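Side-chain contacts in putative nucleoprotein (Infectious salmon anemia virus, PDB 4EWC), which binds RNA and probably encapsidates the negative-strand viral genome, shielding it from nucleases and forming the ribonucleoprotein template for transcription and replication: residues I264-L269 / L294-N299; K280-N285 / S290-A295; T356-I361 / Q369-T374. All coordinates share one frame; numbering follows the deposited sequence.

Contact 1. Residues I264-L269 / L294-N299; sequences IMKSVL and LAEGAN
K266 reaches out from helix 253-269 and meets E296 of the loop 294-299 in a salt bridge, with K266 NZ 2.7 Å from E296 OE1. The two side chains cross obliquely. K266 leaves its helix with CG anti to the backbone N (chi1 -176°) and stays extended until its last torsion, chi4 66°, where the ammonium turns aside to the carboxylate. E296 comes from the loop with its chain extended beyond CG and offers the anti lone pair of OE1, the one facing away from OE2, so the ammonium meets one carboxylate oxygen and does not straddle both. The same NZ also donates to C311 O. Both charged residues are buried, and the ion pair and this carbonyl probably compensate much of the cost of keeping the ammonium away from water.

One helical turn further on, L269 faces the loop and packs against N299. Its CD1 methyl lies 3.4 Å from N299 O, while the amide nitrogen N299 ND2 stands 3.9 Å from both CD1 and CB of L269. The asparagine thus lays its amide beside an aliphatic branch. Between these two anchor points the backbones come closest at K266 and G297, whose CA atoms are 5.8 Å apart. G297 N is tied to Q273 OE1, and A298 O accepts from N114 ND2.

The loop keeps its shape through a type II beta turn from A295 to A298, closed by A298 N to A295 O at 3.2 Å. G297 takes the third position with positive phi (69°), the conformation characteristic of a glycine in a type II turn, here docked against the flank of a helix.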
ATOM      1  N   ILE A 264      17.481  23.407  -0.481  1.00 41.72           N
ATOM      2  CA  ILE A 264      16.477  23.764   0.523  1.00 45.31           C
ATOM      3  C   ILE A 264      15.127  24.174  -0.101  1.00 44.00           C
ATOM      4  O   ILE A 264      14.054  23.771   0.363  1.00 40.40           O
ATOM      5  CB  ILE A 264      17.026  24.875   1.453  1.00 43.48           C
ATOM      6  CG1 ILE A 264      18.345  24.406   2.065  1.00 42.43           C
ATOM      7  CG2 ILE A 264      16.044  25.236   2.551  1.00 37.71           C
ATOM      8  CD1 ILE A 264      19.035  25.447   2.951  1.00 38.69           C
HETATM    9  N   MSE A 265      15.172  24.967  -1.163  1.00 44.58           N
HETATM   10  CA  MSE A 265      13.924  25.297  -1.849  1.00 44.96           C
HETATM   11  C   MSE A 265      13.235  24.065  -2.445  1.00 44.63           C
HETATM   12  O   MSE A 265      12.013  23.984  -2.389  1.00 48.64           O
HETATM   13  CB  MSE A 265      14.063  26.481  -2.833  1.00 41.29           C
HETATM   14  CG  MSE A 265      14.446  27.824  -2.162  1.00 44.26           C
HETATM   15 SE   MSE A 265      13.270  28.421  -0.682  0.78 53.22          SE
HETATM   16  CE  MSE A 265      13.652  27.188   0.753  1.00 55.96           C
ATOM     17  N   LYS A 266      14.010  23.100  -2.950  1.00 36.74           N
ATOM     18  CA  LYS A 266      13.435  21.831  -3.390  1.00 37.45           C
ATOM     19  C   LYS A 266      12.588  21.172  -2.300  1.00 40.63           C
ATOM     20  O   LYS A 266      11.510  20.643  -2.563  1.00 41.63           O
ATOM     21  CB  LYS A 266      14.480  20.842  -3.914  1.00 38.73           C
ATOM     22  CG  LYS A 266      13.875  19.544  -4.468  1.00 37.25           C
ATOM     23  CD  LYS A 266      14.919  18.581  -5.053  1.00 47.50           C
ATOM     24  CE  LYS A 266      14.289  17.296  -5.636  1.00 42.68           C
ATOM     25  NZ  LYS A 266      13.447  17.563  -6.825  1.00 39.58           N
ATOM     26  N   SER A 267      13.059  21.226  -1.063  1.00 42.59           N
ATOM     27  CA  SER A 267      12.326  20.604   0.029  1.00 39.43           C
ATOM     28  C   SER A 267      11.066  21.400   0.383  1.00 42.93           C
ATOM     29  O   SER A 267       9.977  20.845   0.471  1.00 43.26           O
ATOM     30  CB  SER A 267      13.224  20.430   1.228  1.00 36.09           C
ATOM     31  OG  SER A 267      14.220  19.477   0.982  1.00 38.52           O
ATOM     32  N   VAL A 268      11.219  22.705   0.554  1.00 40.65           N
ATOM     33  CA  VAL A 268      10.134  23.557   1.040  1.00 44.84           C
ATOM     34  C   VAL A 268       8.984  23.610   0.045  1.00 52.78           C
ATOM     35  O   VAL A 268       7.799  23.562   0.419  1.00 53.55           O
ATOM     36  CB  VAL A 268      10.641  24.997   1.306  1.00 44.64           C
ATOM     37  CG1 VAL A 268       9.527  26.010   1.201  1.00 49.09           C
ATOM     38  CG2 VAL A 268      11.326  25.072   2.645  1.00 46.85           C
ATOM     39  N   LEU A 269       9.346  23.681  -1.235  1.00 47.73           N
ATOM     40  CA  LEU A 269       8.368  23.859  -2.292  1.00 46.91           C
ATOM     41  C   LEU A 269       7.700  22.556  -2.716  1.00 49.72           C
ATOM     42  O   LEU A 269       6.695  22.589  -3.412  1.00 53.72           O
ATOM     43  CB  LEU A 269       9.022  24.493  -3.513  1.00 46.62           C
ATOM     44  CG  LEU A 269       9.515  25.909  -3.325  1.00 50.15           C
ATOM     45  CD1 LEU A 269      10.101  26.391  -4.631  1.00 52.24           C
ATOM     46  CD2 LEU A 269       8.404  26.818  -2.852  1.00 47.25           C
ATOM     47  N   LEU A 294       7.693  13.585 -13.838  1.00 42.58           N
ATOM     48  CA  LEU A 294       8.996  14.055 -14.275  1.00 40.71           C
ATOM     49  C   LEU A 294       9.179  15.558 -14.093  1.00 42.01           C
ATOM     50  O   LEU A 294      10.189  16.119 -14.538  1.00 41.01           O
ATOM     51  CB  LEU A 294       9.232  13.696 -15.740  1.00 42.84           C
ATOM     52  CG  LEU A 294       9.046  12.215 -16.070  1.00 44.95           C
ATOM     53  CD1 LEU A 294       9.174  12.005 -17.572  1.00 40.79           C
ATOM     54  CD2 LEU A 294      10.011  11.344 -15.274  1.00 38.60           C
ATOM     55  N   ALA A 295       8.222  16.205 -13.428  1.00 41.77           N
ATOM     56  CA  ALA A 295       8.272  17.652 -13.271  1.00 41.87           C
ATOM     57  C   ALA A 295       8.542  18.114 -11.836  1.00 44.65           C
ATOM     58  O   ALA A 295       8.204  19.248 -11.492  1.00 47.27           O
ATOM     59  CB  ALA A 295       7.000  18.280 -13.788  1.00 38.94           C
ATOM     60  N   GLU A 296       9.146  17.262 -11.006  1.00 40.33           N
ATOM     61  CA  GLU A 296       9.445  17.659  -9.633  1.00 44.30           C
ATOM     62  C   GLU A 296      10.269  18.952  -9.593  1.00 46.10           C
ATOM     63  O   GLU A 296      11.156  19.147 -10.407  1.00 47.21           O
ATOM     64  CB  GLU A 296      10.129  16.531  -8.844  1.00 43.11           C
ATOM     65  CG  GLU A 296      11.621  16.377  -9.078  1.00 42.80           C
ATOM     66  CD  GLU A 296      12.158  15.052  -8.553  1.00 47.27           C
ATOM     67  OE1 GLU A 296      12.851  15.022  -7.490  1.00 42.01           O
ATOM     68  OE2 GLU A 296      11.864  14.030  -9.215  1.00 42.74           O
ATOM     69  N   GLY A 297       9.931  19.854  -8.681  1.00 41.41           N
ATOM     70  CA  GLY A 297      10.727  21.047  -8.448  1.00 41.32           C
ATOM     71  C   GLY A 297      10.722  22.072  -9.560  1.00 48.11           C
ATOM     72  O   GLY A 297      11.512  23.020  -9.539  1.00 48.14           O
ATOM     73  N   ALA A 298       9.833  21.882 -10.531  1.00 47.10           N
ATOM     74  CA  ALA A 298       9.624  22.842 -11.627  1.00 48.76           C
ATOM     75  C   ALA A 298       9.544  24.342 -11.211  1.00 53.16           C
ATOM     76  O   ALA A 298       9.929  25.227 -11.978  1.00 53.33           O
ATOM     77  CB  ALA A 298       8.403  22.442 -12.427  1.00 45.33           C
ATOM     78  N   ASN A 299       9.068  24.618 -10.000  1.00 50.26           N
ATOM     79  CA  ASN A 299       8.957  25.991  -9.524  1.00 54.83           C
ATOM     80  C   ASN A 299      10.096  26.465  -8.602  1.00 58.41           C
ATOM     81  O   ASN A 299       9.944  27.473  -7.889  1.00 56.93           O
ATOM     82  CB  ASN A 299       7.640  26.168  -8.766  1.00 54.77           C
ATOM     83  CG  ASN A 299       7.525  25.222  -7.589  1.00 55.32           C
ATOM     84  OD1 ASN A 299       8.066  24.105  -7.622  1.00 57.35           O
ATOM     85  ND2 ASN A 299       6.823  25.652  -6.542  1.00 56.96           N
TER

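Contact 2. Residues K280-N285 / S290-A295; sequences KMMRTN and SYTTLA
K280 O, on the helix whose M282 packs against T292 and A295, is gripped twice by T284, once by OG1 at 2.6 Å and once by the backbone N at 2.9 Å. The two donors arrive from opposite faces of the carbonyl plane, OG1 tilted 34° from it. This threonine back-bond belongs to the last turn of helix 279-284, which a short loop joins to the 3-10 segment 290-294 in the helical-bundle region. N285 makes a similar bond: its ND2 donates to M281 O at 2.7 Å, turning the amide back toward the helix.

Across the contact the work falls to M282, a selenomethionine directed at the 3-10 segment. CG sits anti to the carbonyl carbon, and the bends at chi2 and chi3 curl the chain along the segment. M282 CG lies 3.7 Å from T292 OG1, a van der Waals contact; the hydroxyl itself donates to A289 O. Y291 turns its ring away from M282, and its OH bonds to T377 OG1 on helix 369-381. The 3-10 segment also meets the second subunit: T293 OG1 hydrogen-bonds N517 OD1 of the second subunit, and S290 OG bonds W514 O of that same subunit. M282 also touches A315 and M319, and its terminal methyl CE finishes 3.7 Å from A295 CB.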
ATOM      1  N   LYS A 280      -1.639  20.287 -15.367  1.00 53.51           N
ATOM      2  CA  LYS A 280      -2.067  21.308 -16.299  1.00 58.20           C
ATOM      3  C   LYS A 280      -0.929  21.793 -17.186  1.00 59.62           C
ATOM      4  O   LYS A 280      -1.126  22.030 -18.365  1.00 64.06           O
ATOM      5  CB  LYS A 280      -2.681  22.492 -15.547  1.00 63.29           C
ATOM      6  CG  LYS A 280      -3.122  23.631 -16.454  1.00 66.98           C
ATOM      7  CD  LYS A 280      -4.304  24.403 -15.860  1.00 78.78           C
ATOM      8  CE  LYS A 280      -4.736  25.541 -16.774  1.00 87.80           C
ATOM      9  NZ  LYS A 280      -5.135  25.072 -18.142  1.00 93.04           N
HETATM   10  N   MSE A 281       0.259  21.943 -16.620  1.00 56.22           N
HETATM   11  CA  MSE A 281       1.384  22.459 -17.377  1.00 56.50           C
HETATM   12  C   MSE A 281       1.817  21.469 -18.440  1.00 60.27           C
HETATM   13  O   MSE A 281       2.098  21.847 -19.577  1.00 63.21           O
HETATM   14  CB  MSE A 281       2.563  22.768 -16.462  1.00 52.45           C
HETATM   15  CG  MSE A 281       3.840  23.060 -17.215  1.00 53.13           C
HETATM   16 SE   MSE A 281       5.338  23.099 -16.002  0.69 57.37          SE
HETATM   17  CE  MSE A 281       4.477  22.180 -14.507  1.00 60.11           C
HETATM   18  N   MSE A 282       1.884  20.199 -18.063  1.00 58.74           N
HETATM   19  CA  MSE A 282       2.267  19.161 -19.002  1.00 56.87           C
HETATM   20  C   MSE A 282       1.246  19.102 -20.137  1.00 61.12           C
HETATM   21  O   MSE A 282       1.626  19.056 -21.316  1.00 60.22           O
HETATM   22  CB  MSE A 282       2.374  17.805 -18.294  1.00 55.85           C
HETATM   23  CG  MSE A 282       3.333  17.796 -17.124  1.00 53.67           C
HETATM   24 SE   MSE A 282       5.118  18.185 -17.816  0.75 62.10          SE
HETATM   25  CE  MSE A 282       5.448  19.772 -16.848  1.00 54.34           C
ATOM     26  N   ARG A 283      -0.043  19.121 -19.783  1.00 57.43           N
ATOM     27  CA  ARG A 283      -1.105  19.076 -20.794  1.00 60.66           C
ATOM     28  C   ARG A 283      -1.039  20.271 -21.752  1.00 60.32           C
ATOM     29  O   ARG A 283      -1.248  20.117 -22.955  1.00 66.55           O
ATOM     30  CB  ARG A 283      -2.496  18.944 -20.165  1.00 54.70           C
ATOM     31  CG  ARG A 283      -2.843  17.532 -19.690  1.00 58.78           C
ATOM     32  CD  ARG A 283      -4.184  17.480 -18.963  1.00 59.40           C
ATOM     33  NE  ARG A 283      -4.566  16.114 -18.601  1.00 63.87           N
ATOM     34  CZ  ARG A 283      -5.289  15.797 -17.525  1.00 70.67           C
ATOM     35  NH1 ARG A 283      -5.709  16.752 -16.698  1.00 66.52           N
ATOM     36  NH2 ARG A 283      -5.585  14.521 -17.271  1.00 65.76           N
ATOM     37  N   THR A 284      -0.711  21.440 -21.215  1.00 55.73           N
ATOM     38  CA  THR A 284      -0.654  22.686 -21.972  1.00 58.86           C
ATOM     39  C   THR A 284       0.550  22.697 -22.898  1.00 61.95           C
ATOM     40  O   THR A 284       0.602  23.454 -23.866  1.00 63.66           O
ATOM     41  CB  THR A 284      -0.557  23.895 -21.004  1.00 63.42           C
ATOM     42  OG1 THR A 284      -1.676  23.875 -20.115  1.00 66.56           O
ATOM     43  CG2 THR A 284      -0.546  25.221 -21.736  1.00 63.38           C
ATOM     44  N   ASN A 285       1.528  21.852 -22.595  1.00 62.74           N
ATOM     45  CA  ASN A 285       2.712  21.751 -23.437  1.00 60.70           C
ATOM     46  C   ASN A 285       2.659  20.526 -24.338  1.00 59.44           C
ATOM     47  O   ASN A 285       3.597  20.251 -25.079  1.00 56.16           O
ATOM     48  CB  ASN A 285       3.983  21.758 -22.588  1.00 63.19           C
ATOM     49  CG  ASN A 285       4.310  23.137 -22.047  1.00 63.81           C
ATOM     50  OD1 ASN A 285       5.252  23.789 -22.506  1.00 65.05           O
ATOM     51  ND2 ASN A 285       3.522  23.596 -21.072  1.00 60.50           N
ATOM     52  N   SER A 290       0.667  11.672 -17.572  1.00 48.08           N
ATOM     53  CA  SER A 290       1.445  10.685 -16.821  1.00 48.54           C
ATOM     54  C   SER A 290       2.900  11.122 -16.581  1.00 46.99           C
ATOM     55  O   SER A 290       3.527  10.706 -15.613  1.00 48.47           O
ATOM     56  CB  SER A 290       1.431   9.320 -17.517  1.00 49.07           C
ATOM     57  OG  SER A 290       0.114   8.822 -17.670  1.00 52.69           O
ATOM     58  N   TYR A 291       3.412  11.972 -17.465  1.00 44.75           N
ATOM     59  CA  TYR A 291       4.756  12.513 -17.364  1.00 45.14           C
ATOM     60  C   TYR A 291       4.893  13.617 -16.331  1.00 48.17           C
ATOM     61  O   TYR A 291       5.936  14.269 -16.251  1.00 48.91           O
ATOM     62  CB  TYR A 291       5.209  13.060 -18.721  1.00 49.37           C
ATOM     63  CG  TYR A 291       5.196  12.017 -19.796  1.00 47.45           C
ATOM     64  CD1 TYR A 291       5.667  10.734 -19.538  1.00 43.85           C
ATOM     65  CD2 TYR A 291       4.684  12.297 -21.058  1.00 49.78           C
ATOM     66  CE1 TYR A 291       5.642   9.774 -20.497  1.00 50.08           C
ATOM     67  CE2 TYR A 291       4.648  11.331 -22.036  1.00 49.34           C
ATOM     68  CZ  TYR A 291       5.128  10.071 -21.753  1.00 52.72           C
ATOM     69  OH  TYR A 291       5.103   9.105 -22.726  1.00 50.80           O
ATOM     70  N   THR A 292       3.842  13.848 -15.551  1.00 50.45           N
ATOM     71  CA  THR A 292       3.881  14.894 -14.526  1.00 46.49           C
ATOM     72  C   THR A 292       4.922  14.542 -13.477  1.00 44.18           C
ATOM     73  O   THR A 292       5.615  15.415 -12.971  1.00 45.23           O
ATOM     74  CB  THR A 292       2.517  15.101 -13.868  1.00 51.07           C
ATOM     75  OG1 THR A 292       1.549  15.405 -14.883  1.00 55.78           O
ATOM     76  CG2 THR A 292       2.563  16.262 -12.854  1.00 45.60           C
ATOM     77  N   THR A 293       5.064  13.251 -13.190  1.00 48.79           N
ATOM     78  CA  THR A 293       6.052  12.792 -12.219  1.00 44.19           C
ATOM     79  C   THR A 293       7.484  13.185 -12.591  1.00 41.83           C
ATOM     80  O   THR A 293       8.374  13.164 -11.752  1.00 48.34           O
ATOM     81  CB  THR A 293       5.954  11.267 -11.942  1.00 47.88           C
ATOM     82  OG1 THR A 293       6.364  10.523 -13.094  1.00 47.71           O
ATOM     83  CG2 THR A 293       4.515  10.880 -11.555  1.00 48.29           C
ATOM     84  N   LEU A 294       7.693  13.585 -13.838  1.00 42.58           N
ATOM     85  CA  LEU A 294       8.996  14.055 -14.275  1.00 40.71           C
ATOM     86  C   LEU A 294       9.179  15.558 -14.093  1.00 42.01           C
ATOM     87  O   LEU A 294      10.189  16.119 -14.538  1.00 41.01           O
ATOM     88  CB  LEU A 294       9.232  13.696 -15.740  1.00 42.84           C
ATOM     89  CG  LEU A 294       9.046  12.215 -16.070  1.00 44.95           C
ATOM     90  CD1 LEU A 294       9.174  12.005 -17.572  1.00 40.79           C
ATOM     91  CD2 LEU A 294      10.011  11.344 -15.274  1.00 38.60           C
ATOM     92  N   ALA A 295       8.222  16.205 -13.428  1.00 41.77           N
ATOM     93  CA  ALA A 295       8.272  17.652 -13.271  1.00 41.87           C
ATOM     94  C   ALA A 295       8.542  18.114 -11.836  1.00 44.65           C
ATOM     95  O   ALA A 295       8.204  19.248 -11.492  1.00 47.27           O
ATOM     96  CB  ALA A 295       7.000  18.280 -13.788  1.00 38.94           C
TER

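Contact 3. Residues T356-I361 / Q369-T374; sequences TSALKI and QRIMDT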
ATOM      1  N   THR A 356      17.888   9.486 -26.240  1.00 50.15           N
ATOM      2  CA  THR A 356      18.133  10.926 -26.173  1.00 53.64           C
ATOM      3  C   THR A 356      18.888  11.485 -27.400  1.00 55.05           C
ATOM      4  O   THR A 356      18.505  12.505 -27.970  1.00 57.19           O
ATOM      5  CB  THR A 356      18.916  11.300 -24.885  1.00 55.23           C
ATOM      6  OG1 THR A 356      18.132  10.987 -23.728  1.00 54.16           O
ATOM      7  CG2 THR A 356      19.286  12.785 -24.874  1.00 52.37           C
ATOM      8  N   SER A 357      19.972  10.827 -27.796  1.00 53.62           N
ATOM      9  CA  SER A 357      20.759  11.300 -28.934  1.00 52.73           C
ATOM     10  C   SER A 357      19.982  11.147 -30.230  1.00 55.58           C
ATOM     11  O   SER A 357      20.166  11.918 -31.166  1.00 59.55           O
ATOM     12  CB  SER A 357      22.077  10.553 -29.038  1.00 46.84           C
ATOM     13  OG  SER A 357      22.965  10.928 -28.003  1.00 51.88           O
ATOM     14  N   ALA A 358      19.119  10.141 -30.269  1.00 53.71           N
ATOM     15  CA  ALA A 358      18.272   9.896 -31.415  1.00 48.81           C
ATOM     16  C   ALA A 358      17.346  11.074 -31.756  1.00 56.24           C
ATOM     17  O   ALA A 358      16.883  11.197 -32.889  1.00 64.51           O
ATOM     18  CB  ALA A 358      17.476   8.620 -31.210  1.00 48.52           C
ATOM     19  N   LEU A 359      17.069  11.949 -30.797  1.00 61.52           N
ATOM     20  CA  LEU A 359      16.247  13.133 -31.096  1.00 64.51           C
ATOM     21  C   LEU A 359      17.036  14.154 -31.896  1.00 69.51           C
ATOM     22  O   LEU A 359      18.105  14.607 -31.476  1.00 65.35           O
ATOM     23  CB  LEU A 359      15.720  13.800 -29.839  1.00 59.20           C
ATOM     24  CG  LEU A 359      14.719  12.999 -29.020  1.00 63.42           C
ATOM     25  CD1 LEU A 359      14.727  13.537 -27.609  1.00 60.28           C
ATOM     26  CD2 LEU A 359      13.326  13.076 -29.628  1.00 59.86           C
ATOM     27  N   LYS A 360      16.495  14.521 -33.050  1.00 71.48           N
ATOM     28  CA  LYS A 360      17.167  15.467 -33.919  1.00 68.89           C
ATOM     29  C   LYS A 360      16.221  16.551 -34.401  1.00 73.73           C
ATOM     30  O   LYS A 360      15.063  16.284 -34.757  1.00 72.59           O
ATOM     31  CB  LYS A 360      17.816  14.732 -35.080  1.00 73.91           C
ATOM     32  CG  LYS A 360      19.120  14.082 -34.679  1.00 76.37           C
ATOM     33  CD  LYS A 360      19.455  12.889 -35.542  1.00 80.24           C
ATOM     34  CE  LYS A 360      20.798  12.333 -35.129  1.00 83.14           C
ATOM     35  NZ  LYS A 360      21.069  11.020 -35.766  1.00 92.12           N
ATOM     36  N   ILE A 361      16.730  17.779 -34.408  1.00 70.15           N
ATOM     37  CA  ILE A 361      15.953  18.950 -34.800  1.00 75.29           C
ATOM     38  C   ILE A 361      15.441  18.850 -36.239  1.00 80.04           C
ATOM     39  O   ILE A 361      14.551  19.592 -36.648  1.00 81.64           O
ATOM     40  CB  ILE A 361      16.794  20.230 -34.649  1.00 76.19           C
ATOM     41  CG1 ILE A 361      15.900  21.469 -34.568  1.00 81.04           C
ATOM     42  CG2 ILE A 361      17.792  20.345 -35.784  1.00 83.61           C
ATOM     43  CD1 ILE A 361      15.114  21.584 -33.278  1.00 81.95           C
ATOM     44  N   GLN A 369       8.109  12.903 -32.067  1.00 70.27           N
ATOM     45  CA  GLN A 369       7.190  12.676 -30.970  1.00 70.10           C
ATOM     46  C   GLN A 369       7.279  11.219 -30.532  1.00 64.87           C
ATOM     47  O   GLN A 369       7.264  10.948 -29.337  1.00 65.09           O
ATOM     48  CB  GLN A 369       5.748  13.054 -31.343  1.00 66.51           C
ATOM     49  N   ARG A 370       7.387  10.286 -31.482  1.00 64.99           N
ATOM     50  CA  ARG A 370       7.538   8.873 -31.118  1.00 67.00           C
ATOM     51  C   ARG A 370       8.783   8.668 -30.239  1.00 63.28           C
ATOM     52  O   ARG A 370       8.723   8.021 -29.189  1.00 59.60           O
ATOM     53  CB  ARG A 370       7.602   7.966 -32.350  1.00 59.68           C
ATOM     54  N   ILE A 371       9.902   9.242 -30.664  1.00 61.40           N
ATOM     55  CA  ILE A 371      11.129   9.139 -29.891  1.00 63.23           C
ATOM     56  C   ILE A 371      10.993   9.854 -28.557  1.00 60.76           C
ATOM     57  O   ILE A 371      11.318   9.289 -27.514  1.00 61.44           O
ATOM     58  CB  ILE A 371      12.346   9.691 -30.649  1.00 63.59           C
ATOM     59  CG1 ILE A 371      12.487   8.973 -31.997  1.00 69.21           C
ATOM     60  CG2 ILE A 371      13.602   9.505 -29.831  1.00 55.52           C
ATOM     61  CD1 ILE A 371      13.669   9.453 -32.831  1.00 62.71           C
HETATM   62  N   MSE A 372      10.507  11.089 -28.590  1.00 58.19           N
HETATM   63  CA  MSE A 372      10.334  11.870 -27.374  1.00 56.94           C
HETATM   64  C   MSE A 372       9.460  11.123 -26.373  1.00 57.73           C
HETATM   65  O   MSE A 372       9.804  11.010 -25.207  1.00 59.75           O
HETATM   66  CB  MSE A 372       9.728  13.228 -27.706  1.00 55.84           C
HETATM   67  CG  MSE A 372       9.314  14.028 -26.504  1.00 59.03           C
HETATM   68 SE   MSE A 372      10.870  14.656 -25.490  0.69 59.88          SE
HETATM   69  CE  MSE A 372      11.465  16.077 -26.723  1.00 58.04           C
ATOM     70  N   ASP A 373       8.338  10.603 -26.847  1.00 54.99           N
ATOM     71  CA  ASP A 373       7.425   9.855 -26.007  1.00 59.35           C
ATOM     72  C   ASP A 373       8.070   8.620 -25.425  1.00 59.26           C
ATOM     73  O   ASP A 373       7.917   8.346 -24.229  1.00 61.30           O
ATOM     74  CB  ASP A 373       6.180   9.432 -26.792  1.00 61.10           C
ATOM     75  CG  ASP A 373       5.201  10.572 -26.982  1.00 66.02           C
ATOM     76  OD1 ASP A 373       5.415  11.634 -26.347  1.00 67.26           O
ATOM     77  OD2 ASP A 373       4.243  10.414 -27.770  1.00 67.76           O
ATOM     78  N   THR A 374       8.765   7.871 -26.274  1.00 51.52           N
ATOM     79  CA  THR A 374       9.502   6.705 -25.826  1.00 55.53           C
ATOM     80  C   THR A 374      10.451   7.117 -24.698  1.00 52.96           C
ATOM     81  O   THR A 374      10.493   6.473 -23.661  1.00 52.43           O
ATOM     82  CB  THR A 374      10.357   6.099 -26.966  1.00 59.31           C
ATOM     83  OG1 THR A 374       9.555   5.936 -28.139  1.00 55.02           O
ATOM     84  CG2 THR A 374      10.948   4.762 -26.544  1.00 52.29           C
TER
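I371 is the first residue of 369-374 to meet the other segment, and it does so with both branches. Its CG1 arm, anti to the carbonyl carbon (chi1 -56°) and extended beyond, sets the CD1 methyl 3.7 Å from A358 O near the C-terminal end of helix 350-358. The shorter branch, CG2, lies 3.6 Å from L359 CD2 and 4.2 Å from A358 CB. I371 and L359 slide past each other in opposite directions, so that methyl meets methyl along their flanks.

M372 follows, offering its base: L359 CD2 rests 4.1 Å from M372 CB and 3.6 Å from M372 N, which seats the leucine methyl over the backbone between the two residues. The selenomethionine chain itself bends on to L318 of helix 315-326. L359 also touches M321 of that helix and F368, and is buried among them. At the end of the segment, T374 packs on L537 of the second subunit.

No hydrogen bond spans the two segments. This is apolar packing between two consecutive helices joined by a short loop, in which a leucine from the loop following the first helix packs against the first turn of the next, within the nucleoprotein's helical bundle.

Contact 2 falls inside the span of contact 1, both ending on the same part of the chain; contact 3 comes later, after both have closed. Contacts 1 and 2 share L294 and A295, with centres 14 Å apart: the connection between helices 279-284 and 302-305 docks on its preceding helix in contact 2 and on helix 253-269 in contact 1, near the centre of the chain. The centre of contact 3 is about 17 Å from that of contact 2 and 26 Å from that of contact 1. Y291 OH probably hydrogen-bonds D373 O, linking contact 2 to helix 369-381. Helix 315-326 touches segment 294-299 of contact 1 and side chains of both segments in contacts 2 and 3, which also border the second subunit.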